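Local atomic coordinates of nucleoside-diphosphate-sugar pyrophosphorylase (PDB entry 4EVW), a protein that probably transfers a nucleotidyl group from a nucleoside triphosphate to a sugar phosphate, releasing pyrophosphate and yielding a nucleoside-diphosphate sugar. Residues H28-T31 / L32-S36; T59-F62 / V63-A67. The protein carries 1 engineered substitution. All coordinates share one frame; numbering follows the deposited sequence.

Contact 1 (H28-T31 / L32-S36); sequences HGQT and LFEHS
Three hydrogen bonds join Thr31 and Glu34. Glu34 N donates to Thr31 OG1 at 3.2 Å, and Thr31 N donates to Glu34 OE1 at 2.9 Å, coming from 45° above the carboxylate plane. This reciprocal pair is a capping box, with Thr31 as N-cap of helix 32-37. In addition, Thr31 OG1 is a second donor to Glu34 OE1, only 2.6 Å away, meeting its anti lone pair. The hydroxyl owes its position to chi1 of 61°, which tucks OG1 between the backbone N and the carbonyl carbon, facing the first turn. His35 N then bonds to Thr31 O at 3.0 Å, opening the regular helical pattern. One residue back, Gln30 lies against the His35 ring: its CG sits over one face, 3.5 Å from the centroid, as a CH-pi contact. The amide plane stands almost upright on the imidazole, 85° from it. A water ties the two polar groups together, donating to Gln30 OE1 at 2.6 Å and lying 3.1 Å from His35 ND1. Further out, His28 and Gly29 form the type I' turn of the hairpin joining strands 26-27 and 30-31, and His28 CB meets the edge of the His35 ring. Ala27 O accepts from His35 NE2, fixing the ring's rotation, while Phe241 packs edge-to-face on both histidines and its backbone oxygen, Phe241 O, accepts from His28 NE2.

Contact 2 (T59-F62 / V63-A67); sequences TAVF and VREKA
Val63 and Thr59 stand one turn apart on helix 59-70, the crossover helix of a beta-alpha-beta unit between the parallel strands 49-54 and 75-80. Val63 N bonds to Thr59 O at 2.8 Å, almost straight, and the methyls Val63 CG2 and Thr59 CG2 meet at 3.9 Å. This is the side turned to the sheet: Val63 packs on Phe51 and Val53 of strand 49-54, and Thr59 on Val53, while Thr59 OG1 is bound by Val56 O and the Tyr23 hydroxyl. Arg64 continues the helical ladder through its N to Ala60 O; its CB rests on that oxygen, and the side chain then leads away, touching Phe75 and Ile77 of strand 75-80. Glu65 N bonds to Val61 O, and on this exposed flank the two side chains run alongside each other in the same direction, Val61 CG1 lying 3.6 Å from Glu65 OE2. Lys66 carries the main side-chain contact. Its N bonds to Phe62 O at 2.9 Å, and Lys66 CG makes a CH-pi contact over one face of the Phe62 ring, offset toward the rim, 3.9 Å from the centroid and only 14° off the ring normal. Phe62 CG, anti to the backbone N (chi1 168°), swings the ring under Lys66 CG. On Lys66, a bend at chi2 (-65°) carries the chain from over the face out past the ring edge, with Lys66 CE 3.5 Å from Phe62 CE1.

Both contacts are partly buried and lie on the same side of the chain's centre, about 13 Å apart between centres. Contact 1 starts a helix, so its chemistry is chiefly polar: the Thr31 hydroxyl serves Glu34 N, and the Glu34 carboxylate serves the hydroxyl and Thr31 N, just ahead of the helix. Contact 2 lies within a helix whose backbone bonds continue regularly, and its side chains add mainly apolar contacts. The two helices pack directly on each other: Phe33 CE2 lies 3.6 Å from Lys66 CB, and Phe33 CB 3.7 Å from Phe62 CE2. Lys66 NZ also forms a long, weak ion pair with Glu34 OE1, probably adding some electrostatic support to the oxygen used in capping.

Contact 1 (H28-T31 / L32-S36)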
loop_
_atom_site.group_PDB
_atom_site.type_symbol
_atom_site.label_atom_id
_atom_site.label_comp_id
_atom_site.label_asym_id
_atom_site.label_seq_id
_atom_site.Cartn_x
_atom_site.Cartn_y
_atom_site.Cartn_z
ATOM N N HIS A 28 -0.028 21.743 6.698
ATOM C CA HIS A 28 0.820 21.942 7.864
ATOM C C HIS A 28 2.315 22.018 7.568
ATOM O O HIS A 28 3.134 21.532 8.351
ATOM C CB HIS A 28 0.542 20.831 8.870
ATOM C CG HIS A 28 -0.911 20.673 9.193
ATOM N ND1 HIS A 28 -1.678 21.706 9.684
ATOM C CD2 HIS A 28 -1.740 19.607 9.084
ATOM C CE1 HIS A 28 -2.919 21.286 9.862
ATOM N NE2 HIS A 28 -2.982 20.016 9.506
ATOM N N GLY A 29 2.669 22.617 6.436
ATOM C CA GLY A 29 4.073 22.775 6.099
ATOM C C GLY A 29 4.733 21.764 5.182
ATOM O O GLY A 29 5.904 21.929 4.835
ATOM N N GLN A 30 4.015 20.719 4.786
ATOM C CA GLN A 30 4.601 19.727 3.896
ATOM C C GLN A 30 3.564 19.008 3.038
ATOM O O GLN A 30 2.375 18.997 3.358
ATOM C CB GLN A 30 5.427 18.717 4.701
ATOM C CG GLN A 30 4.653 17.930 5.738
ATOM C CD GLN A 30 5.556 17.055 6.593
ATOM O OE1 GLN A 30 5.081 16.235 7.378
ATOM N NE2 GLN A 30 6.865 17.232 6.447
ATOM N N THR A 31 4.029 18.413 1.943
ATOM C CA THR A 31 3.157 17.705 1.016
ATOM C C THR A 31 2.575 16.434 1.609
ATOM O O THR A 31 3.141 15.848 2.532
ATOM C CB THR A 31 3.903 17.335 -0.279
ATOM O OG1 THR A 31 5.004 16.468 0.030
ATOM C CG2 THR A 31 4.425 18.595 -0.968
ATOM N N LEU A 32 1.436 16.004 1.081
ATOM C CA LEU A 32 0.819 14.788 1.577
ATOM C C LEU A 32 1.793 13.630 1.341
ATOM O O LEU A 32 1.832 12.679 2.122
ATOM C CB LEU A 32 -0.532 14.556 0.885
ATOM C CG LEU A 32 -1.560 15.670 1.159
ATOM C CD1 LEU A 32 -2.924 15.270 0.607
ATOM C CD2 LEU A 32 -1.662 15.917 2.656
ATOM N N PHE A 33 2.601 13.728 0.284
ATOM C CA PHE A 33 3.596 12.694 -0.007
ATOM C C PHE A 33 4.519 12.555 1.198
ATOM O O PHE A 33 4.791 11.449 1.666
ATOM C CB PHE A 33 4.435 13.076 -1.229
ATOM C CG PHE A 33 5.615 12.167 -1.465
ATOM C CD1 PHE A 33 5.453 10.932 -2.084
ATOM C CD2 PHE A 33 6.891 12.552 -1.066
ATOM C CE1 PHE A 33 6.548 10.097 -2.305
ATOM C CE2 PHE A 33 7.989 11.722 -1.282
ATOM C CZ PHE A 33 7.817 10.493 -1.904
ATOM N N GLU A 34 4.995 13.690 1.700
ATOM C CA GLU A 34 5.895 13.701 2.850
ATOM C C GLU A 34 5.221 13.201 4.124
ATOM O O GLU A 34 5.824 12.460 4.903
ATOM C CB GLU A 34 6.447 15.111 3.063
ATOM C CG GLU A 34 7.408 15.561 1.970
ATOM C CD GLU A 34 7.610 17.065 1.968
ATOM O OE1 GLU A 34 6.779 17.780 1.367
ATOM O OE2 GLU A 34 8.592 17.532 2.584
ATOM N N HIS A 35 3.976 13.618 4.347
ATOM C CA HIS A 35 3.237 13.170 5.524
ATOM C C HIS A 35 3.139 11.648 5.526
ATOM O O HIS A 35 3.287 11.004 6.564
ATOM C CB HIS A 35 1.817 13.733 5.526
ATOM C CG HIS A 35 1.724 15.152 5.989
ATOM N ND1 HIS A 35 2.027 15.536 7.277
ATOM C CD2 HIS A 35 1.327 16.274 5.345
ATOM C CE1 HIS A 35 1.818 16.834 7.408
ATOM N NE2 HIS A 35 1.392 17.305 6.250
ATOM N N SER A 36 2.877 11.075 4.358
ATOM C CA SER A 36 2.746 9.629 4.261
ATOM C C SER A 36 4.071 8.885 4.381
ATOM O O SER A 36 4.182 7.939 5.160
ATOM C CB SER A 36 2.058 9.237 2.950
ATOM O OG SER A 36 2.040 7.826 2.803
HETATM O O HOH W 1 4.306 14.549 9.172
#

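Contact 2 (T59-F62 / V63-A67)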
loop_
_atom_site.group_PDB
_atom_site.type_symbol
_atom_site.label_atom_id
_atom_site.label_comp_id
_atom_site.label_asym_id
_atom_site.label_seq_id
_atom_site.Cartn_x
_atom_site.Cartn_y
_atom_site.Cartn_z
ATOM N N THR A 59 6.188 13.957 -11.795
ATOM C CA THR A 59 6.206 13.248 -10.523
ATOM C C THR A 59 7.529 12.569 -10.169
ATOM O O THR A 59 7.939 12.597 -9.006
ATOM C CB THR A 59 5.061 12.212 -10.467
ATOM O OG1 THR A 59 3.807 12.892 -10.612
ATOM C CG2 THR A 59 5.064 11.476 -9.136
ATOM N N ALA A 60 8.203 11.964 -11.145
ATOM C CA ALA A 60 9.474 11.303 -10.858
ATOM C C ALA A 60 10.457 12.297 -10.238
ATOM O O ALA A 60 11.143 11.984 -9.261
ATOM C CB ALA A 60 10.064 10.698 -12.133
ATOM N N VAL A 61 10.524 13.498 -10.808
ATOM C CA VAL A 61 11.414 14.530 -10.291
ATOM C C VAL A 61 10.982 14.955 -8.886
ATOM O O VAL A 61 11.816 15.095 -7.990
ATOM C CB VAL A 61 11.437 15.764 -11.229
ATOM C CG1 VAL A 61 12.117 16.938 -10.542
ATOM C CG2 VAL A 61 12.174 15.412 -12.522
ATOM N N PHE A 62 9.678 15.150 -8.696
ATOM C CA PHE A 62 9.135 15.539 -7.394
ATOM C C PHE A 62 9.515 14.513 -6.316
ATOM O O PHE A 62 10.020 14.872 -5.246
ATOM C CB PHE A 62 7.606 15.663 -7.489
ATOM C CG PHE A 62 6.906 15.779 -6.153
ATOM C CD1 PHE A 62 6.741 17.017 -5.535
ATOM C CD2 PHE A 62 6.395 14.646 -5.525
ATOM C CE1 PHE A 62 6.069 17.121 -4.311
ATOM C CE2 PHE A 62 5.727 14.737 -4.304
ATOM C CZ PHE A 62 5.561 15.976 -3.694
ATOM N N VAL A 63 9.278 13.236 -6.606
ATOM C CA VAL A 63 9.590 12.168 -5.658
ATOM C C VAL A 63 11.080 12.080 -5.361
ATOM O O VAL A 63 11.480 11.941 -4.207
ATOM C CB VAL A 63 9.099 10.795 -6.181
ATOM C CG1 VAL A 63 9.573 9.667 -5.259
ATOM C CG2 VAL A 63 7.586 10.802 -6.259
ATOM N N ARG A 64 11.905 12.155 -6.399
ATOM C CA ARG A 64 13.340 12.076 -6.186
ATOM C C ARG A 64 13.808 13.215 -5.280
ATOM O O ARG A 64 14.594 12.999 -4.357
ATOM C CB ARG A 64 14.088 12.117 -7.518
ATOM C CG ARG A 64 15.580 11.891 -7.351
ATOM C CD ARG A 64 16.262 11.582 -8.672
ATOM N NE ARG A 64 15.929 10.256 -9.195
ATOM C CZ ARG A 64 16.465 9.112 -8.772
ATOM N NH1 ARG A 64 17.374 9.107 -7.805
ATOM N NH2 ARG A 64 16.101 7.966 -9.332
ATOM N N GLU A 65 13.320 14.425 -5.535
ATOM C CA GLU A 65 13.706 15.571 -4.715
ATOM C C GLU A 65 13.241 15.432 -3.268
ATOM O O GLU A 65 14.014 15.668 -2.336
ATOM C CB GLU A 65 13.152 16.876 -5.308
ATOM C CG GLU A 65 13.896 17.366 -6.546
ATOM C CD GLU A 65 13.347 18.685 -7.076
ATOM O OE1 GLU A 65 12.480 19.283 -6.407
ATOM O OE2 GLU A 65 13.781 19.126 -8.160
ATOM N N LYS A 66 11.979 15.053 -3.075
ATOM C CA LYS A 66 11.437 14.898 -1.728
ATOM C C LYS A 66 12.103 13.757 -0.963
ATOM O O LYS A 66 12.422 13.905 0.218
ATOM C CB LYS A 66 9.925 14.665 -1.779
ATOM C CG LYS A 66 9.127 15.839 -2.332
ATOM C CD LYS A 66 9.212 17.064 -1.434
ATOM C CE LYS A 66 8.509 18.250 -2.083
ATOM N NZ LYS A 66 8.350 19.406 -1.158
ATOM N N ALA A 67 12.312 12.619 -1.623
ATOM C CA ALA A 67 12.949 11.479 -0.961
ATOM C C ALA A 67 14.361 11.840 -0.504
ATOM O O ALA A 67 14.779 11.494 0.602
ATOM C CB ALA A 67 13.006 10.279 -1.907
#